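Local coordinates for protein putative hydrolase (PDB 4X00) that probably hydrolyses ester bonds, possibly of aryl esters, as a putative serine hydrolase of the alpha/beta hydrolase fold, at residues V23-E28 and G45-W50; I65-R70 and G115-N120; G132-D137 and S274-M279. All coordinates share one frame; numbering follows the deposited sequence.

Contact 1. Residues V23-E28 and G45-W50; sequences VLAVQE and GSRLNW. With EDO (1,2-ethanediol), chain F.
Q27 of strand 23-30 meets R47 of the loop that follows strand 36-40, and their CA atoms, 7.8 Å apart, are the nearest between the two backbones. The setting is an alpha/beta hydrolase fold: residues 23-28 are extended in the second strand of the central sheet, whereas 45-50 make a compact turn leading to helix 51-54. In that turn residues 47-49 form a short 3-10 segment, with backbone bonds from N49 N to S46 O and from W50 N to R47 O. S46 opens it with an ST turn, its OG accepting from L48 N at 3.1 Å, and N49 OD1 reaches back to take the S46 N-H, which comes from above the carbonyl plane.

Between the segments the main event is a stack of flat groups. The Q27 amide lies over one face of the R47 guanidinium, their planes 27° apart, and Q27 NE2 sits 3.3 Å from R47 CZ. R47 CG sits wedged between its backbone N and carbonyl carbon (chi1 87°), and the chain bends twice more, at chi2 and chi3, which folds the guanidinium back beneath the amide. The bend of Q27 at chi2 brings its amide across this chain at about a right angle. Q27 NE2 and R47 NH2 are both donors, so their closeness is stacking; the polar ends are held by T66 and D68, Q27 OE1 bonding to T66 OG1 and R47 NH2 forming a salt bridge with D68 OD2. An ethanediol, probably from the crystallisation liquor, donates to L48 O and also bonds to S51 OG. The tightest approach between the segments is aliphatic against oxygen, R47 CB lying 3.1 Å from Q27 OE1.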
ATOM      1  N   VAL A  23      -0.317  18.138   2.672  1.00 12.82           N
ATOM      2  CA  VAL A  23      -1.754  17.889   2.795  1.00 13.24           C
ATOM      3  C   VAL A  23      -2.144  16.608   2.053  1.00 12.37           C
ATOM      4  O   VAL A  23      -1.839  16.456   0.870  1.00 13.46           O
ATOM      5  CB  VAL A  23      -2.575  19.096   2.251  1.00 15.21           C
ATOM      6  CG1 VAL A  23      -4.044  18.766   2.251  1.00 16.68           C
ATOM      7  CG2 VAL A  23      -2.336  20.318   3.116  1.00 15.97           C
ATOM      8  N   LEU A  24      -2.763  15.688   2.766  1.00 11.06           N
ATOM      9  CA  LEU A  24      -3.169  14.400   2.223  1.00 10.57           C
ATOM     10  C   LEU A  24      -4.624  14.418   1.856  1.00 10.29           C
ATOM     11  O   LEU A  24      -5.449  14.891   2.631  1.00 11.32           O
ATOM     12  CB  LEU A  24      -2.917  13.315   3.258  1.00 11.77           C
ATOM     13  CG  LEU A  24      -1.471  13.275   3.745  1.00 13.38           C
ATOM     14  CD1 LEU A  24      -1.370  12.473   5.044  1.00 16.03           C
ATOM     15  CD2 LEU A  24      -0.528  12.766   2.646  1.00 13.97           C
ATOM     16  N   ALA A  25      -4.929  13.890   0.675  1.00 10.07           N
ATOM     17  CA  ALA A  25      -6.309  13.732   0.217  1.00  9.49           C
ATOM     18  C   ALA A  25      -6.853  12.418   0.766  1.00  9.22           C
ATOM     19  O   ALA A  25      -6.297  11.362   0.481  1.00  9.59           O
ATOM     20  CB  ALA A  25      -6.362  13.743  -1.301  1.00  9.20           C
ATOM     21  N   VAL A  26      -7.917  12.500   1.560  1.00  9.70           N
ATOM     22  CA  VAL A  26      -8.487  11.364   2.269  1.00 10.35           C
ATOM     23  C   VAL A  26      -9.938  11.146   1.842  1.00 11.06           C
ATOM     24  O   VAL A  26     -10.676  12.103   1.539  1.00 11.72           O
ATOM     25  CB  VAL A  26      -8.419  11.595   3.788  1.00 11.15           C
ATOM     26  CG1 VAL A  26      -8.928  10.388   4.532  1.00 12.10           C
ATOM     27  CG2 VAL A  26      -6.982  11.928   4.199  1.00 12.35           C
ATOM     28  N   GLN A  27     -10.340   9.882   1.777  1.00 10.27           N
ATOM     29  CA  GLN A  27     -11.729   9.530   1.440  1.00  9.95           C
ATOM     30  C   GLN A  27     -12.289   8.517   2.431  1.00 10.53           C
ATOM     31  O   GLN A  27     -11.531   7.751   3.032  1.00 11.25           O
ATOM     32  CB  GLN A  27     -11.837   8.951   0.030  1.00 10.12           C
ATOM     33  CG  GLN A  27     -11.102   9.712  -1.056  1.00  9.99           C
ATOM     34  CD  GLN A  27      -9.594   9.599  -0.955  1.00  9.16           C
ATOM     35  OE1 GLN A  27      -9.043   8.554  -0.632  1.00  9.32           O
ATOM     36  NE2 GLN A  27      -8.911  10.692  -1.243  1.00 10.11           N
ATOM     37  N   GLU A  28     -13.609   8.520   2.590  1.00 12.69           N
ATOM     38  CA  GLU A  28     -14.255   7.521   3.423  1.00 14.96           C
ATOM     39  C   GLU A  28     -15.488   6.961   2.783  1.00 14.83           C
ATOM     40  O   GLU A  28     -16.225   7.666   2.085  1.00 16.45           O
ATOM     41  CB  GLU A  28     -14.672   8.095   4.766  1.00 18.28           C
ATOM     42  CG  GLU A  28     -13.626   8.139   5.752  1.00 20.50           C
ATOM     43  CD  GLU A  28     -14.208   8.486   7.102  1.00 21.30           C
ATOM     44  OE1 GLU A  28     -15.220   7.873   7.553  1.00 21.64           O
ATOM     45  OE2 GLU A  28     -13.659   9.418   7.689  1.00 21.64           O
ATOM     46  N   GLY A  45       0.129   4.408  -7.516  1.00  7.10           N
ATOM     47  CA  GLY A  45      -1.295   4.231  -7.282  1.00  7.65           C
ATOM     48  C   GLY A  45      -2.008   5.472  -6.777  1.00  7.45           C
ATOM     49  O   GLY A  45      -1.454   6.584  -6.768  1.00  7.63           O
ATOM     50  N   SER A  46      -3.235   5.282  -6.296  1.00  7.58           N
ATOM     51  CA  SER A  46      -3.959   6.299  -5.538  1.00  7.76           C
ATOM     52  C   SER A  46      -5.125   5.581  -4.862  1.00  7.02           C
ATOM     53  O   SER A  46      -5.230   4.352  -4.952  1.00  7.09           O
ATOM     54  CB  SER A  46      -4.500   7.423  -6.416  1.00  8.64           C
ATOM     55  OG  SER A  46      -5.642   6.946  -7.152  1.00  7.95           O
ATOM     56  N   ARG A  47      -6.022   6.325  -4.223  1.00  7.47           N
ATOM     57  CA  ARG A  47      -7.206   5.704  -3.641  1.00  7.42           C
ATOM     58  C   ARG A  47      -7.989   4.890  -4.669  1.00  8.02           C
ATOM     59  O   ARG A  47      -8.697   3.965  -4.267  1.00  9.40           O
ATOM     60  CB  ARG A  47      -8.125   6.769  -3.021  1.00  8.29           C
ATOM     61  CG  ARG A  47      -9.137   7.412  -3.938  1.00  8.45           C
ATOM     62  CD  ARG A  47      -8.528   8.297  -5.029  1.00  8.23           C
ATOM     63  NE  ARG A  47      -7.955   9.571  -4.583  1.00  8.60           N
ATOM     64  CZ  ARG A  47      -8.614  10.725  -4.537  1.00  8.82           C
ATOM     65  NH1 ARG A  47      -9.918  10.792  -4.796  1.00 10.38           N
ATOM     66  NH2 ARG A  47      -7.937  11.825  -4.218  1.00  9.00           N
ATOM     67  N   LEU A  48      -7.867   5.204  -5.965  1.00  7.74           N
ATOM     68  CA  LEU A  48      -8.622   4.472  -6.992  1.00  8.30           C
ATOM     69  C   LEU A  48      -8.292   3.001  -7.039  1.00  8.05           C
ATOM     70  O   LEU A  48      -9.125   2.212  -7.516  1.00  9.31           O
ATOM     71  CB  LEU A  48      -8.369   5.070  -8.394  1.00  9.08           C
ATOM     72  CG  LEU A  48      -8.848   6.517  -8.522  1.00 10.24           C
ATOM     73  CD1 LEU A  48      -8.591   7.014  -9.950  1.00 10.26           C
ATOM     74  CD2 LEU A  48     -10.313   6.746  -8.105  1.00 11.49           C
ATOM     75  N   ASN A  49      -7.114   2.606  -6.554  1.00  8.15           N
ATOM     76  CA  ASN A  49      -6.788   1.178  -6.548  1.00  8.48           C
ATOM     77  C   ASN A  49      -7.762   0.325  -5.763  1.00  8.55           C
ATOM     78  O   ASN A  49      -7.864  -0.856  -6.035  1.00  9.04           O
ATOM     79  CB  ASN A  49      -5.397   0.954  -5.978  1.00 10.79           C
ATOM     80  CG  ASN A  49      -4.323   1.429  -6.890  1.00 13.81           C
ATOM     81  OD1 ASN A  49      -3.535   2.296  -6.510  1.00 17.08           O
ATOM     82  ND2 ASN A  49      -4.238   0.857  -8.071  1.00 12.43           N
ATOM     83  N   TRP A  50      -8.452   0.931  -4.790  1.00  7.92           N
ATOM     84  CA  TRP A  50      -9.253   0.169  -3.829  1.00  8.25           C
ATOM     85  C   TRP A  50     -10.732   0.110  -4.175  1.00  9.06           C
ATOM     86  O   TRP A  50     -11.540  -0.311  -3.356  1.00  9.19           O
ATOM     87  CB  TRP A  50      -9.066   0.760  -2.435  1.00  9.21           C
ATOM     88  CG  TRP A  50      -7.656   0.735  -1.954  1.00  8.47           C
ATOM     89  CD1 TRP A  50      -6.837   1.823  -1.725  1.00  8.32           C
ATOM     90  CD2 TRP A  50      -6.871  -0.426  -1.669  1.00  7.85           C
ATOM     91  NE1 TRP A  50      -5.606   1.396  -1.300  1.00  8.19           N
ATOM     92  CE2 TRP A  50      -5.606   0.021  -1.222  1.00  8.09           C
ATOM     93  CE3 TRP A  50      -7.141  -1.810  -1.677  1.00  8.64           C
ATOM     94  CZ2 TRP A  50      -4.598  -0.870  -0.801  1.00  8.44           C
ATOM     95  CZ3 TRP A  50      -6.138  -2.688  -1.269  1.00  8.96           C
ATOM     96  CH2 TRP A  50      -4.886  -2.220  -0.846  1.00  8.93           C
TER
HETATM   97  C1  EDO F 302      -9.587   0.219 -10.162  1.00 24.14           C
HETATM   98  O1  EDO F 302     -10.778  -0.552 -10.362  1.00 28.92           O
HETATM   99  C2  EDO F 302      -9.804   1.613 -10.738  1.00 25.82           C
HETATM  100  O2  EDO F 302     -10.680   2.362  -9.880  1.00 25.59           O

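Contact 2. Residues I65-R70 and G115-N120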
ATOM      1  N   ILE A  65     -11.533   3.659   5.000  1.00  9.05           N
ATOM      2  CA  ILE A  65     -10.765   4.893   4.819  1.00  8.91           C
ATOM      3  C   ILE A  65      -9.668   4.668   3.784  1.00  7.83           C
ATOM      4  O   ILE A  65      -8.885   3.720   3.904  1.00  8.55           O
ATOM      5  CB  ILE A  65     -10.135   5.330   6.149  1.00  9.97           C
ATOM      6  CG1 ILE A  65     -11.233   5.622   7.183  1.00 12.52           C
ATOM      7  CG2 ILE A  65      -9.193   6.537   5.937  1.00 10.21           C
ATOM      8  CD1 ILE A  65     -10.703   5.664   8.625  1.00 14.23           C
ATOM      9  N   THR A  66      -9.577   5.558   2.796  1.00  8.10           N
ATOM     10  CA  THR A  66      -8.484   5.515   1.844  1.00  8.40           C
ATOM     11  C   THR A  66      -7.799   6.887   1.835  1.00  8.61           C
ATOM     12  O   THR A  66      -8.362   7.869   2.318  1.00  9.38           O
ATOM     13  CB  THR A  66      -8.969   5.175   0.414  1.00  8.73           C
ATOM     14  OG1 THR A  66     -10.004   6.087   0.022  1.00  9.07           O
ATOM     15  CG2 THR A  66      -9.508   3.759   0.306  1.00  9.53           C
ATOM     16  N   TYR A  67      -6.600   6.958   1.271  1.00  7.59           N
ATOM     17  CA  TYR A  67      -5.959   8.245   1.052  1.00  7.00           C
ATOM     18  C   TYR A  67      -4.919   8.107  -0.034  1.00  7.22           C
ATOM     19  O   TYR A  67      -4.501   6.995  -0.396  1.00  8.22           O
ATOM     20  CB  TYR A  67      -5.310   8.786   2.336  1.00  8.41           C
ATOM     21  CG  TYR A  67      -4.119   8.045   2.883  1.00  8.09           C
ATOM     22  CD1 TYR A  67      -4.288   6.866   3.605  1.00  8.20           C
ATOM     23  CD2 TYR A  67      -2.827   8.543   2.725  1.00  8.11           C
ATOM     24  CE1 TYR A  67      -3.206   6.205   4.167  1.00  8.96           C
ATOM     25  CE2 TYR A  67      -1.732   7.909   3.276  1.00  7.93           C
ATOM     26  CZ  TYR A  67      -1.931   6.734   4.031  1.00  8.51           C
ATOM     27  OH  TYR A  67      -0.855   6.092   4.590  1.00  9.73           O
ATOM     28  N   ASP A  68      -4.489   9.246  -0.583  1.00  7.23           N
ATOM     29  CA  ASP A  68      -3.402   9.256  -1.548  1.00  7.71           C
ATOM     30  C   ASP A  68      -2.090   9.474  -0.797  1.00  7.53           C
ATOM     31  O   ASP A  68      -1.959  10.399   0.028  1.00  8.98           O
ATOM     32  CB  ASP A  68      -3.579  10.364  -2.592  1.00  8.20           C
ATOM     33  CG  ASP A  68      -4.818  10.186  -3.451  1.00  8.62           C
ATOM     34  OD1 ASP A  68      -5.376   9.065  -3.526  1.00  8.50           O
ATOM     35  OD2 ASP A  68      -5.261  11.190  -4.042  1.00  9.00           O
ATOM     36  N   LEU A  69      -1.110   8.613  -1.045  1.00  8.26           N
ATOM     37  CA  LEU A  69       0.247   8.819  -0.494  1.00  9.00           C
ATOM     38  C   LEU A  69       0.831  10.158  -0.926  1.00  8.86           C
ATOM     39  O   LEU A  69       0.487  10.695  -2.000  1.00  8.47           O
ATOM     40  CB  LEU A  69       1.203   7.718  -0.972  1.00  9.41           C
ATOM     41  CG  LEU A  69       0.906   6.286  -0.506  1.00  8.92           C
ATOM     42  CD1 LEU A  69       1.894   5.345  -1.208  1.00  9.61           C
ATOM     43  CD2 LEU A  69       1.011   6.203   1.011  1.00  9.12           C
ATOM     44  N   ARG A  70       1.727  10.697  -0.105  1.00  8.38           N
ATOM     45  CA  ARG A  70       2.486  11.854  -0.561  1.00  8.31           C
ATOM     46  C   ARG A  70       3.090  11.549  -1.932  1.00  8.83           C
ATOM     47  O   ARG A  70       3.519  10.421  -2.235  1.00  8.56           O
ATOM     48  CB  ARG A  70       3.586  12.241   0.443  1.00  9.74           C
ATOM     49  CG  ARG A  70       4.691  11.204   0.666  1.00  9.44           C
ATOM     50  CD  ARG A  70       5.820  11.783   1.580  1.00 10.89           C
ATOM     51  NE  ARG A  70       5.197  12.368   2.770  1.00 10.83           N
ATOM     52  CZ  ARG A  70       5.528  13.540   3.298  1.00 10.75           C
ATOM     53  NH1 ARG A  70       4.812  14.021   4.288  1.00 11.83           N
ATOM     54  NH2 ARG A  70       6.590  14.223   2.840  1.00 11.61           N
ATOM     55  N   GLY A 115       3.025  -1.447   2.179  1.00  8.73           N
ATOM     56  CA  GLY A 115       3.549  -2.358   3.197  1.00  9.77           C
ATOM     57  C   GLY A 115       4.775  -1.777   3.895  1.00  9.55           C
ATOM     58  O   GLY A 115       4.944  -1.904   5.114  1.00  9.59           O
ATOM     59  N   ALA A 116       5.630  -1.122   3.118  1.00 10.07           N
ATOM     60  CA  ALA A 116       6.801  -0.476   3.714  1.00 10.71           C
ATOM     61  C   ALA A 116       6.392   0.686   4.612  1.00 10.49           C
ATOM     62  O   ALA A 116       7.019   0.936   5.657  1.00 11.36           O
ATOM     63  CB  ALA A 116       7.748   0.007   2.613  1.00 11.60           C
ATOM     64  N   VAL A 117       5.356   1.410   4.198  1.00 10.00           N
ATOM     65  CA  VAL A 117       4.819   2.464   5.068  1.00 10.19           C
ATOM     66  C   VAL A 117       4.344   1.858   6.408  1.00  9.37           C
ATOM     67  O   VAL A 117       4.628   2.425   7.485  1.00 10.21           O
ATOM     68  CB  VAL A 117       3.649   3.212   4.385  1.00 10.83           C
ATOM     69  CG1 VAL A 117       2.943   4.167   5.347  1.00 12.00           C
ATOM     70  CG2 VAL A 117       4.113   3.963   3.115  1.00 10.38           C
ATOM     71  N   ILE A 118       3.629   0.721   6.359  1.00  9.55           N
ATOM     72  CA  ILE A 118       3.224   0.064   7.608  1.00  9.53           C
ATOM     73  C   ILE A 118       4.441  -0.324   8.439  1.00 10.09           C
ATOM     74  O   ILE A 118       4.437  -0.111   9.662  1.00 10.14           O
ATOM     75  CB  ILE A 118       2.343  -1.173   7.332  1.00  9.72           C
ATOM     76  CG1 ILE A 118       1.012  -0.722   6.738  1.00  9.62           C
ATOM     77  CG2 ILE A 118       2.096  -1.940   8.651  1.00 10.33           C
ATOM     78  CD1 ILE A 118       0.104  -1.880   6.278  1.00  9.73           C
ATOM     79  N   SER A 119       5.473  -0.898   7.816  1.00 10.21           N
ATOM     80  CA  SER A 119       6.646  -1.276   8.620  1.00 10.45           C
ATOM     81  C   SER A 119       7.254  -0.061   9.304  1.00 10.70           C
ATOM     82  O   SER A 119       7.656  -0.139  10.472  1.00 11.02           O
ATOM     83  CB  SER A 119       7.729  -1.944   7.777  1.00 10.50           C
ATOM     84  OG  SER A 119       7.243  -3.178   7.294  1.00 10.96           O
ATOM     85  N   ASN A 120       7.344   1.054   8.577  1.00 11.00           N
ATOM     86  CA  ASN A 120       7.918   2.259   9.161  1.00 11.62           C
ATOM     87  C   ASN A 120       7.019   2.843  10.254  1.00 11.79           C
ATOM     88  O   ASN A 120       7.527   3.351  11.263  1.00 12.21           O
ATOM     89  CB  ASN A 120       8.213   3.282   8.066  1.00 12.27           C
ATOM     90  CG  ASN A 120       9.473   2.952   7.318  1.00 13.00           C
ATOM     91  OD1 ASN A 120      10.442   2.477   7.923  1.00 14.96           O
ATOM     92  ND2 ASN A 120       9.503   3.251   6.006  1.00 13.50           N
TER
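V117 of helix 113-125 faces residues 65-70, where it meets L69 and the end of Y67, a small buried contact that joins the helix to strand 63-67 and the loop that follows in the alpha/beta hydrolase fold. The helix follows a G-x-S-x-G sequence around S112, consistent with the nucleophile elbow of this fold, and the V117 side chain touches residues of that turn.

The two methyls of V117 divide the work. With chi1 at 171°, CG1 is turned toward the phenol of Y67 and CG2 toward L69. L69 brings CD2 to 4.4 Å from V117 CG2, a loose apolar touch. Y67 sets out less directly: its CB does not aim at the helix, but chi1 of 68° swings the ring across so that its hydroxyl end comes nearer. The ring also packs on L94 and I97 of helix 87-100, and L69 on W90 of that helix and I40 of strand 36-40, so V117 enters a wider apolar layer between helices and sheet. Where the phenol meets the helix, Y67 OH stands 4.3 Å from V117 CG1.

Contact 3. Residues G132-D137 and S274-M279; sequences GAVYVD and SDFVRM. With EDO (1,2-ethanediol), chain J.
F276 of the C-terminal helix 266-280 rests against V134 and the backbone of G132 and A133 in strand 132-136, an inner strand of the alpha/beta hydrolase sheet. Helix and strand run nearly antiparallel, their axes at 158° and 9.4 Å apart at closest approach.

Along the helix, S274 comes first and hydrogen-bonds through OG to Y62, on the side away from the strand. D275 also looks outward, and its OD1 accepts from O1 of an ethanediol at 2.7 Å. F276 then turns to the sheet: CG anti to the backbone N (chi1 174°) sends the ring to the strand. V134 CG2 lies over one ring face, 3.9 Å from the centroid of the F276 ring and 28° off its normal, a CH-pi contact. The G132 carbonyl carbon stands at the ring edge, and F276 CZ comes within 3.6 Å of A133 O. L223 of strand 222-227 also touches this ring. V277 packs on Y62. R278, on the outer side, stretches from CG to NE and gives NH1 to the ethanediol O1 at 2.9 Å.

The helix thus shows two chemistries: an apolar ring laid on the sheet by dispersion and CH-pi contacts, and a charged outer surface where, in this crystal, a diol probably from the crystallisation liquor bridges D275 and R278.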
ATOM      1  N   GLY A 132      -4.446  -4.648  13.766  1.00  9.73           N
ATOM      2  CA  GLY A 132      -3.823  -5.651  12.931  1.00  9.39           C
ATOM      3  C   GLY A 132      -3.385  -5.017  11.619  1.00  9.33           C
ATOM      4  O   GLY A 132      -3.735  -3.858  11.340  1.00 10.23           O
ATOM      5  N   ALA A 133      -2.668  -5.776  10.791  1.00  8.93           N
ATOM      6  CA  ALA A 133      -2.269  -5.265   9.491  1.00  9.00           C
ATOM      7  C   ALA A 133      -2.230  -6.381   8.478  1.00  9.42           C
ATOM      8  O   ALA A 133      -1.823  -7.499   8.797  1.00  9.87           O
ATOM      9  CB  ALA A 133      -0.902  -4.578   9.578  1.00 10.53           C
ATOM     10  N   VAL A 134      -2.652  -6.049   7.272  1.00  9.18           N
ATOM     11  CA  VAL A 134      -2.554  -6.925   6.126  1.00  8.89           C
ATOM     12  C   VAL A 134      -1.550  -6.323   5.140  1.00  8.00           C
ATOM     13  O   VAL A 134      -1.734  -5.179   4.689  1.00  9.17           O
ATOM     14  CB  VAL A 134      -3.906  -7.091   5.423  1.00  9.48           C
ATOM     15  CG1 VAL A 134      -3.775  -8.076   4.252  1.00 10.32           C
ATOM     16  CG2 VAL A 134      -4.990  -7.558   6.423  1.00 10.20           C
ATOM     17  N   TYR A 135      -0.484  -7.057   4.837  1.00  7.91           N
ATOM     18  CA  TYR A 135       0.469  -6.665   3.799  1.00  8.57           C
ATOM     19  C   TYR A 135       0.004  -7.351   2.528  1.00  8.22           C
ATOM     20  O   TYR A 135      -0.024  -8.583   2.467  1.00  9.49           O
ATOM     21  CB  TYR A 135       1.888  -7.110   4.110  1.00  9.54           C
ATOM     22  CG  TYR A 135       2.617  -6.286   5.141  1.00  9.53           C
ATOM     23  CD1 TYR A 135       2.108  -6.083   6.434  1.00 10.89           C
ATOM     24  CD2 TYR A 135       3.876  -5.742   4.850  1.00  9.39           C
ATOM     25  CE1 TYR A 135       2.808  -5.322   7.374  1.00 10.46           C
ATOM     26  CE2 TYR A 135       4.564  -4.989   5.796  1.00  9.63           C
ATOM     27  CZ  TYR A 135       4.032  -4.785   7.042  1.00 10.14           C
ATOM     28  OH  TYR A 135       4.729  -4.050   7.957  1.00 11.15           O
ATOM     29  N   VAL A 136      -0.381  -6.576   1.534  1.00  7.89           N
ATOM     30  CA  VAL A 136      -0.844  -7.138   0.282  1.00  9.11           C
ATOM     31  C   VAL A 136       0.259  -6.983  -0.747  1.00  8.21           C
ATOM     32  O   VAL A 136       0.540  -5.866  -1.204  1.00  8.51           O
ATOM     33  CB  VAL A 136      -2.109  -6.446  -0.194  1.00 11.09           C
ATOM     34  CG1 VAL A 136      -2.644  -7.218  -1.420  1.00 11.45           C
ATOM     35  CG2 VAL A 136      -3.118  -6.321   0.957  1.00 11.54           C
ATOM     36  N   ASP A 137       0.937  -8.078  -1.081  1.00  7.93           N
ATOM     37  CA  ASP A 137       2.115  -7.976  -1.950  1.00  7.31           C
ATOM     38  C   ASP A 137       3.024  -6.866  -1.463  1.00  7.35           C
ATOM     39  O   ASP A 137       3.587  -6.093  -2.245  1.00  8.54           O
ATOM     40  CB  ASP A 137       1.689  -7.793  -3.407  1.00  8.47           C
ATOM     41  CG  ASP A 137       1.080  -9.068  -3.938  1.00  8.10           C
ATOM     42  OD1 ASP A 137      -0.104  -9.284  -3.617  1.00  9.20           O
ATOM     43  OD2 ASP A 137       1.801  -9.909  -4.552  1.00  8.89           O
ATOM     44  N   SER A 274     -12.280  -9.385   5.204  1.00 10.60           N
ATOM     45  CA  SER A 274     -13.322  -9.303   6.233  1.00 10.98           C
ATOM     46  C   SER A 274     -13.076 -10.348   7.330  1.00 10.94           C
ATOM     47  O   SER A 274     -13.211 -10.045   8.519  1.00 11.19           O
ATOM     48  CB  SER A 274     -14.712  -9.475   5.609  1.00 12.74           C
ATOM     49  OG  SER A 274     -15.715  -9.351   6.609  1.00 14.07           O
ATOM     50  N   ASP A 275     -12.665 -11.552   6.924  1.00 10.87           N
ATOM     51  CA  ASP A 275     -12.369 -12.598   7.901  1.00 11.56           C
ATOM     52  C   ASP A 275     -11.216 -12.183   8.811  1.00 11.38           C
ATOM     53  O   ASP A 275     -11.261 -12.424  10.007  1.00 11.77           O
ATOM     54  CB  ASP A 275     -12.040 -13.922   7.199  1.00 13.97           C
ATOM     55  CG  ASP A 275     -13.253 -14.546   6.536  1.00 18.20           C
ATOM     56  OD1 ASP A 275     -14.379 -14.049   6.759  1.00 20.40           O
ATOM     57  OD2 ASP A 275     -13.078 -15.538   5.804  1.00 18.91           O
ATOM     58  N   PHE A 276     -10.183 -11.548   8.254  1.00 10.59           N
ATOM     59  CA  PHE A 276      -9.060 -11.123   9.050  1.00  9.96           C
ATOM     60  C   PHE A 276      -9.496 -10.060  10.072  1.00 10.32           C
ATOM     61  O   PHE A 276      -9.128 -10.119  11.268  1.00 10.26           O
ATOM     62  CB  PHE A 276      -7.959 -10.550   8.156  1.00  9.82           C
ATOM     63  CG  PHE A 276      -6.817  -9.964   8.939  1.00  9.43           C
ATOM     64  CD1 PHE A 276      -5.828 -10.798   9.440  1.00  9.47           C
ATOM     65  CD2 PHE A 276      -6.740  -8.603   9.225  1.00  9.44           C
ATOM     66  CE1 PHE A 276      -4.770 -10.320  10.196  1.00 10.20           C
ATOM     67  CE2 PHE A 276      -5.665  -8.087   9.981  1.00 10.77           C
ATOM     68  CZ  PHE A 276      -4.679  -8.947  10.461  1.00 10.90           C
ATOM     69  N   VAL A 277     -10.293  -9.091   9.624  1.00 10.71           N
ATOM     70  CA  VAL A 277     -10.726  -8.038  10.523  1.00 10.58           C
ATOM     71  C   VAL A 277     -11.578  -8.621  11.640  1.00 10.39           C
ATOM     72  O   VAL A 277     -11.377  -8.302  12.811  1.00 11.58           O
ATOM     73  CB  VAL A 277     -11.500  -6.917   9.755  1.00 10.88           C
ATOM     74  CG1 VAL A 277     -12.090  -5.908  10.738  1.00 11.72           C
ATOM     75  CG2 VAL A 277     -10.557  -6.243   8.720  1.00 11.96           C
ATOM     76  N   ARG A 278     -12.514  -9.495  11.292  1.00 10.33           N
ATOM     77  CA  ARG A 278     -13.354 -10.153  12.305  1.00 11.37           C
ATOM     78  C   ARG A 278     -12.513 -10.883  13.347  1.00 11.60           C
ATOM     79  O   ARG A 278     -12.790 -10.823  14.553  1.00 12.29           O
ATOM     80  CB  ARG A 278     -14.311 -11.116  11.619  1.00 12.67           C
ATOM     81  CG  ARG A 278     -15.406 -10.363  10.856  1.00 14.47           C
ATOM     82  CD  ARG A 278     -16.099 -11.244   9.878  1.00 15.35           C
ATOM     83  NE  ARG A 278     -17.370 -10.669   9.474  1.00 15.71           N
ATOM     84  CZ  ARG A 278     -18.298 -11.326   8.785  1.00 17.64           C
ATOM     85  NH1 ARG A 278     -18.088 -12.586   8.422  1.00 20.53           N
ATOM     86  NH2 ARG A 278     -19.436 -10.727   8.485  1.00 17.68           N
ATOM     87  N   MET A 279     -11.506 -11.604  12.881  1.00 11.70           N
ATOM     88  CA  MET A 279     -10.611 -12.328  13.775  1.00 11.96           C
ATOM     89  C   MET A 279      -9.821 -11.351  14.673  1.00 11.08           C
ATOM     90  O   MET A 279      -9.706 -11.544  15.898  1.00 11.64           O
ATOM     91  CB  MET A 279      -9.675 -13.211  12.939  1.00 13.77           C
ATOM     92  CG  MET A 279      -8.600 -13.945  13.713  1.00 15.41           C
ATOM     93  SD  MET A 279      -7.115 -12.961  14.087  1.00 17.81           S
ATOM     94  CE  MET A 279      -6.577 -12.530  12.430  1.00 17.44           C
TER
HETATM   95  C1  EDO J 306     -15.496 -15.289   9.918  1.00 34.96           C
HETATM   96  O1  EDO J 306     -16.007 -14.588   8.781  1.00 43.07           O
HETATM   97  C2  EDO J 306     -14.780 -16.568   9.492  1.00 40.95           C
HETATM   98  O2  EDO J 306     -15.727 -17.562   9.069  1.00 35.04           O

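From the N terminus, contact 1 closes first, joining strand 23-30 to the loop at 45-50 over 16 intervening residues. Contact 2 opens after it and ties strand 63-67 and its following loop to helix 113-125 across 44 residues. Contact 3 then spans 136 residues, bringing the C-terminal helix 266-280 back to strand 132-136. The three follow in series; none nests in or crosses another. Contacts 1 and 2 adjoin through the neighbouring strands 23-30 and 63-67, and contacts 2 and 3 through a probable S119-Y135 hydrogen bond. Contacts 1 and 3, with centres about 19 Å apart, do not touch but share the central sheet.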